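Local coordinates for protein CDP-glucose 4,6-dehydratase (Salmonella enterica subsp. enterica serovar Typhi, PDB 1WVG) that catalyses the NAD(+)-dependent conversion of CDP-D-glucose to CDP-4-dehydro-6-deoxy-D-glucose and water, a step in building the lipopolysaccharide O-antigen, at residues N129-K134 and C163-A168. Residues are numbered along the deposited sequence; the frame is centred on the assembly and turned at random.
With CXY (cytidine-5'-diphospho-beta-D-xylose), chain D; APR (adenosine-5-diphosphoribose), chain C.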
ATOM      1  N   ASN A 129      18.439  -5.251  18.843  1.00 19.39           N
ATOM      2  CA  ASN A 129      18.203  -3.815  18.890  1.00 17.65           C
ATOM      3  C   ASN A 129      16.767  -3.483  19.339  1.00 27.17           C
ATOM      4  O   ASN A 129      15.797  -3.695  18.632  1.00 21.35           O
ATOM      5  CB  ASN A 129      18.621  -3.142  17.551  1.00 17.99           C
ATOM      6  CG  ASN A 129      18.210  -1.675  17.417  1.00 30.13           C
ATOM      7  OD1 ASN A 129      18.384  -0.923  18.366  1.00 31.95           O
ATOM      8  ND2 ASN A 129      17.653  -1.249  16.271  1.00 20.36           N
ATOM      9  N   ILE A 130      16.621  -2.958  20.540  1.00 20.92           N
ATOM     10  CA  ILE A 130      15.327  -2.595  21.045  1.00 15.19           C
ATOM     11  C   ILE A 130      14.864  -1.250  20.512  1.00 23.86           C
ATOM     12  O   ILE A 130      15.470  -0.203  20.775  1.00 18.85           O
ATOM     13  CB  ILE A 130      15.330  -2.491  22.564  1.00 21.50           C
ATOM     14  CG1 ILE A 130      15.277  -3.890  23.174  1.00 20.08           C
ATOM     15  CG2 ILE A 130      14.088  -1.684  22.968  1.00 23.79           C
ATOM     16  CD1 ILE A 130      16.502  -4.709  22.868  1.00 16.01           C
ATOM     17  N   THR A 131      13.769  -1.251  19.753  1.00 26.05           N
ATOM     18  CA  THR A 131      13.280   0.014  19.239  1.00 28.75           C
ATOM     19  C   THR A 131      12.047   0.427  20.044  1.00 25.72           C
ATOM     20  O   THR A 131      12.132   0.682  21.247  1.00 25.98           O
ATOM     21  CB  THR A 131      13.137   0.072  17.692  1.00 29.01           C
ATOM     22  OG1 THR A 131      12.182  -0.886  17.264  1.00 20.52           O
ATOM     23  CG2 THR A 131      14.476  -0.222  17.038  1.00 13.34           C
ATOM     24  N   SER A 132      10.878   0.426  19.433  1.00 16.79           N
ATOM     25  CA  SER A 132       9.666   0.798  20.149  1.00 19.32           C
ATOM     26  C   SER A 132       8.434   0.519  19.308  1.00 17.33           C
ATOM     27  O   SER A 132       8.483   0.495  18.059  1.00 23.12           O
ATOM     28  CB  SER A 132       9.739   2.315  20.286  1.00 23.57           C
ATOM     29  OG  SER A 132       8.541   2.877  20.795  1.00 30.80           O
ATOM     30  N   ASP A 133       7.314   0.394  19.991  1.00 22.03           N
ATOM     31  CA  ASP A 133       6.040   0.229  19.298  1.00 19.52           C
ATOM     32  C   ASP A 133       5.701   1.544  18.555  1.00 22.88           C
ATOM     33  O   ASP A 133       4.893   1.580  17.631  1.00 22.83           O
ATOM     34  CB  ASP A 133       4.901  -0.255  20.233  1.00 16.39           C
ATOM     35  CG  ASP A 133       4.558   0.593  21.454  1.00 22.79           C
ATOM     36  OD1 ASP A 133       3.737   0.238  22.302  1.00 27.37           O
ATOM     37  OD2 ASP A 133       5.151   1.762  21.501  1.00 21.09           O
ATOM     38  N   LYS A 134       6.363   2.649  18.915  1.00 13.34           N
ATOM     39  CA  LYS A 134       6.128   3.930  18.273  1.00 14.67           C
ATOM     40  C   LYS A 134       6.884   4.156  16.984  1.00 18.62           C
ATOM     41  O   LYS A 134       6.797   5.229  16.395  1.00 17.93           O
ATOM     42  CB  LYS A 134       6.427   5.061  19.240  1.00 17.29           C
ATOM     43  CG  LYS A 134       5.593   4.827  20.476  1.00 20.26           C
ATOM     44  CD  LYS A 134       5.097   6.086  21.139  1.00 33.28           C
ATOM     45  CE  LYS A 134       4.843   5.851  22.625  1.00 45.71           C
ATOM     46  NZ  LYS A 134       4.090   4.612  22.884  1.00 49.49           N
ATOM     47  N   CYS A 163      13.638   6.234  12.965  1.00 11.99           N
ATOM     48  CA  CYS A 163      14.989   6.365  12.438  1.00 13.36           C
ATOM     49  C   CYS A 163      15.884   5.236  12.950  1.00 13.24           C
ATOM     50  O   CYS A 163      16.714   4.728  12.184  1.00 18.34           O
ATOM     51  CB  CYS A 163      15.639   7.685  12.851  1.00 15.61           C
ATOM     52  SG  CYS A 163      14.877   9.129  12.067  1.00 18.80           S
ATOM     53  N   ALA A 164      15.756   4.862  14.240  1.00 11.46           N
ATOM     54  CA  ALA A 164      16.583   3.761  14.790  1.00 16.79           C
ATOM     55  C   ALA A 164      16.317   2.467  13.997  1.00 22.09           C
ATOM     56  O   ALA A 164      17.199   1.649  13.722  1.00 15.66           O
ATOM     57  CB  ALA A 164      16.392   3.575  16.301  1.00 11.59           C
ATOM     58  N   GLU A 165      15.055   2.282  13.582  1.00 19.14           N
ATOM     59  CA  GLU A 165      14.688   1.109  12.787  1.00 15.98           C
ATOM     60  C   GLU A 165      15.385   1.148  11.444  1.00 13.46           C
ATOM     61  O   GLU A 165      15.960   0.166  10.983  1.00 14.21           O
ATOM     62  CB  GLU A 165      13.159   1.138  12.564  1.00 17.29           C
ATOM     63  CG  GLU A 165      12.432   0.429  13.710  1.00 15.24           C
ATOM     64  CD  GLU A 165      12.641  -1.069  13.703  1.00 23.85           C
ATOM     65  OE1 GLU A 165      13.000  -1.681  12.726  1.00 25.40           O
ATOM     66  OE2 GLU A 165      12.372  -1.652  14.839  1.00 16.19           O
ATOM     67  N   LEU A 166      15.375   2.314  10.805  1.00 13.92           N
ATOM     68  CA  LEU A 166      16.027   2.482   9.504  1.00 14.16           C
ATOM     69  C   LEU A 166      17.523   2.218   9.618  1.00 24.15           C
ATOM     70  O   LEU A 166      18.154   1.556   8.786  1.00 22.32           O
ATOM     71  CB  LEU A 166      15.836   3.930   8.955  1.00 15.71           C
ATOM     72  CG  LEU A 166      14.695   4.136   7.943  1.00 22.12           C
ATOM     73  CD1 LEU A 166      13.327   3.840   8.554  1.00 20.83           C
ATOM     74  CD2 LEU A 166      14.730   5.567   7.435  1.00 17.48           C
ATOM     75  N   VAL A 167      18.103   2.770  10.670  1.00 20.28           N
ATOM     76  CA  VAL A 167      19.527   2.605  10.900  1.00 16.56           C
ATOM     77  C   VAL A 167      19.943   1.149  10.959  1.00 15.63           C
ATOM     78  O   VAL A 167      20.904   0.755  10.297  1.00 19.72           O
ATOM     79  CB  VAL A 167      19.922   3.248  12.198  1.00 20.72           C
ATOM     80  CG1 VAL A 167      21.296   2.701  12.599  1.00 18.42           C
ATOM     81  CG2 VAL A 167      19.889   4.765  12.065  1.00 12.97           C
ATOM     82  N   ALA A 168      19.243   0.366  11.789  1.00 17.13           N
ATOM     83  CA  ALA A 168      19.554  -1.062  11.930  1.00 16.50           C
ATOM     84  C   ALA A 168      19.377  -1.817  10.603  1.00 22.28           C
ATOM     85  O   ALA A 168      20.148  -2.703  10.222  1.00 23.96           O
ATOM     86  CB  ALA A 168      18.650  -1.690  12.980  1.00 17.41           C
TER
HETATM   87  O1B CXY D 401       2.727   5.161  25.281  1.00 29.16           O
HETATM   88  PB  CXY D 401       3.777   5.953  26.034  1.00 28.73           P
HETATM   89  O2B CXY D 401       3.779   7.426  25.720  1.00 25.77           O
HETATM   90  O1' CXY D 401       5.262   5.316  25.731  1.00 29.67           O
HETATM   91  O3A CXY D 401       3.329   5.564  27.461  1.00 26.46           O
HETATM   92  PA  CXY D 401       2.624   6.435  28.666  1.00 28.73           P
HETATM   93  O1A CXY D 401       2.528   5.490  29.811  1.00 18.54           O
HETATM   94  O2A CXY D 401       3.394   7.665  28.952  1.00 23.86           O
HETATM   95  O5D CXY D 401       1.227   6.817  28.006  1.00 35.02           O
HETATM   96  C5D CXY D 401       0.226   5.794  27.910  1.00 35.54           C
HETATM   97  C4D CXY D 401      -1.102   6.449  27.621  1.00 27.79           C
HETATM   98  O4D CXY D 401      -1.686   6.839  28.889  1.00 23.69           O
HETATM   99  C3D CXY D 401      -1.108   7.678  26.713  1.00 19.35           C
HETATM  100  O3D CXY D 401      -2.288   7.824  25.845  1.00 26.15           O
HETATM  101  C2D CXY D 401      -1.048   8.760  27.806  1.00 18.82           C
HETATM  102  O2D CXY D 401      -1.535   9.989  27.261  1.00 26.64           O
HETATM  103  C1D CXY D 401      -2.025   8.190  28.809  1.00 25.69           C
HETATM  104  N1  CXY D 401      -1.901   8.769  30.150  1.00 22.25           N
HETATM  105  C6  CXY D 401      -0.716   8.645  30.858  1.00 32.21           C
HETATM  106  C5  CXY D 401      -0.561   9.125  32.066  1.00 41.10           C
HETATM  107  C4  CXY D 401      -1.608   9.831  32.721  1.00 39.91           C
HETATM  108  N3  CXY D 401      -2.789   9.914  31.965  1.00 18.64           N
HETATM  109  C2  CXY D 401      -2.995   9.420  30.688  1.00 32.34           C
HETATM  110  N4  CXY D 401      -1.546  10.343  33.833  1.00 28.90           N
HETATM  111  O2  CXY D 401      -4.058   9.552  30.072  1.00 24.87           O
HETATM  112  C1' CXY D 401       5.597   4.234  26.583  1.00 32.29           C
HETATM  113  C2' CXY D 401       7.064   4.390  26.899  1.00 33.86           C
HETATM  114  C3' CXY D 401       7.802   4.307  25.577  1.00 26.04           C
HETATM  115  C4' CXY D 401       7.528   2.963  24.901  1.00 20.22           C
HETATM  116  C5' CXY D 401       6.027   2.774  24.725  1.00 17.17           C
HETATM  117  O2' CXY D 401       7.349   5.671  27.502  1.00 26.37           O
HETATM  118  O3' CXY D 401       9.220   4.372  25.818  1.00 21.96           O
HETATM  119  O4' CXY D 401       8.203   2.899  23.647  1.00 28.08           O
HETATM  120  O5' CXY D 401       5.346   2.931  25.973  1.00 29.32           O
HETATM  121  N1  APR C 400      23.840   6.910  27.239  1.00 23.39           N
HETATM  122  C2  APR C 400      23.690   5.727  27.881  1.00 18.70           C
HETATM  123  N3  APR C 400      22.627   5.236  28.443  1.00 16.60           N
HETATM  124  C4  APR C 400      21.563   6.056  28.303  1.00 16.67           C
HETATM  125  C5  APR C 400      21.528   7.259  27.673  1.00 16.61           C
HETATM  126  C6  APR C 400      22.757   7.726  27.116  1.00 22.54           C
HETATM  127  N6  APR C 400      22.951   8.860  26.422  1.00 20.22           N
HETATM  128  N7  APR C 400      20.247   7.797  27.715  1.00 16.14           N
HETATM  129  C8  APR C 400      19.538   6.906  28.391  1.00 11.23           C
HETATM  130  N9  APR C 400      20.288   5.835  28.767  1.00 26.91           N
HETATM  131  C1' APR C 400      19.899   4.660  29.528  1.00 22.70           C
HETATM  132  C2' APR C 400      19.457   5.035  30.916  1.00 25.25           C
HETATM  133  O2' APR C 400      20.598   5.340  31.731  1.00 27.03           O
HETATM  134  C3' APR C 400      18.763   3.729  31.306  1.00 16.08           C
HETATM  135  O3' APR C 400      19.610   2.633  31.683  1.00 21.69           O
HETATM  136  O4' APR C 400      18.751   4.117  28.959  1.00 22.99           O
HETATM  137  C4' APR C 400      18.021   3.426  29.976  1.00 13.81           C
HETATM  138  C5' APR C 400      16.632   3.985  29.886  1.00 16.41           C
HETATM  139  O5' APR C 400      15.810   3.247  30.824  1.00 24.68           O
HETATM  140  PA  APR C 400      14.345   3.784  31.288  1.00 26.37           P
HETATM  141  O1A APR C 400      14.233   5.302  31.254  1.00 22.94           O
HETATM  142  O2A APR C 400      13.917   2.974  32.534  1.00 25.08           O
HETATM  143  O3A APR C 400      13.456   3.292  30.083  1.00 23.39           O
HETATM  144  PB  APR C 400      12.946   1.776  29.788  1.00 22.84           P
HETATM  145  O1B APR C 400      11.459   1.778  30.051  1.00 28.18           O
HETATM  146  O2B APR C 400      13.827   0.734  30.453  1.00 28.55           O
HETATM  147  O5D APR C 400      13.315   1.678  28.242  1.00 39.81           O
HETATM  148  C5D APR C 400      14.302   0.712  27.846  1.00 35.08           C
HETATM  149  O4D APR C 400      13.106   0.029  25.783  1.00 28.91           O
HETATM  150  O1D APR C 400      10.977   0.887  25.327  1.00 34.29           O
HETATM  151  C1D APR C 400      12.397   0.953  25.009  1.00 40.39           C
HETATM  152  O2D APR C 400      12.898   3.263  24.362  1.00 30.88           O
HETATM  153  C2D APR C 400      12.925   2.302  25.435  1.00 39.79           C
HETATM  154  O3D APR C 400      15.047   1.972  24.402  1.00 34.05           O
HETATM  155  C3D APR C 400      14.396   2.011  25.669  1.00 80.62           C
HETATM  156  C4D APR C 400      14.309   0.657  26.335  1.00 45.62           C
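Thr131 and Glu165 anchor a small, buried strand-to-helix contact, in which the carboxyl end of strand 126-130 and the loop after it lie against helix 156-175. The Thr131 hydroxyl donates to the carboxylate, OG1 to Glu165 OE2 at 2.6 Å, and meets that oxygen on its anti lone pair, away from OE1. The two side chains cross nearly at right angles. With OG1 between the backbone N and carbonyl carbon (chi1 63°), the hydroxyl is turned to the carboxylate and CG2 lies against the same oxygen, 4.3 Å from Ala164 CB. Glutamate is long enough to bend round at chi2 (-70°) and bring its carboxylate to the threonine; a salt bridge from OE1 to Arg192 would offset its buried charge. One helical turn on from Ala164, Ala168 CB approaches Asn129 ND2 at 3.5 Å; ND2 is hydrogen-bonded to Ser190 OG on the next strand. The small methyls of Ala164 and Ala168 let the helix lie close, with Ala164 CA 6.7 Å from Thr131 CA.

This is the Rossmann fold of the short-chain dehydrogenase/reductases, in which the loop at this strand end and the helix bearing the YxxxK motif, here Tyr157 and Lys161, border the active site. Lys161 NZ is hydrogen-bonded to Thr131 O, and Ile130 CG2 touches O4D of the APR ribose at 3.4 Å. Beyond Thr131, Ser132 OG accepts from Lys134 N in an ST turn and lies 2.9 Å from the xylose O4' of CXY. Lys134, whose long chain carries a positive charge to the phosphate, sets NZ 2.8 Å from CXY O1B.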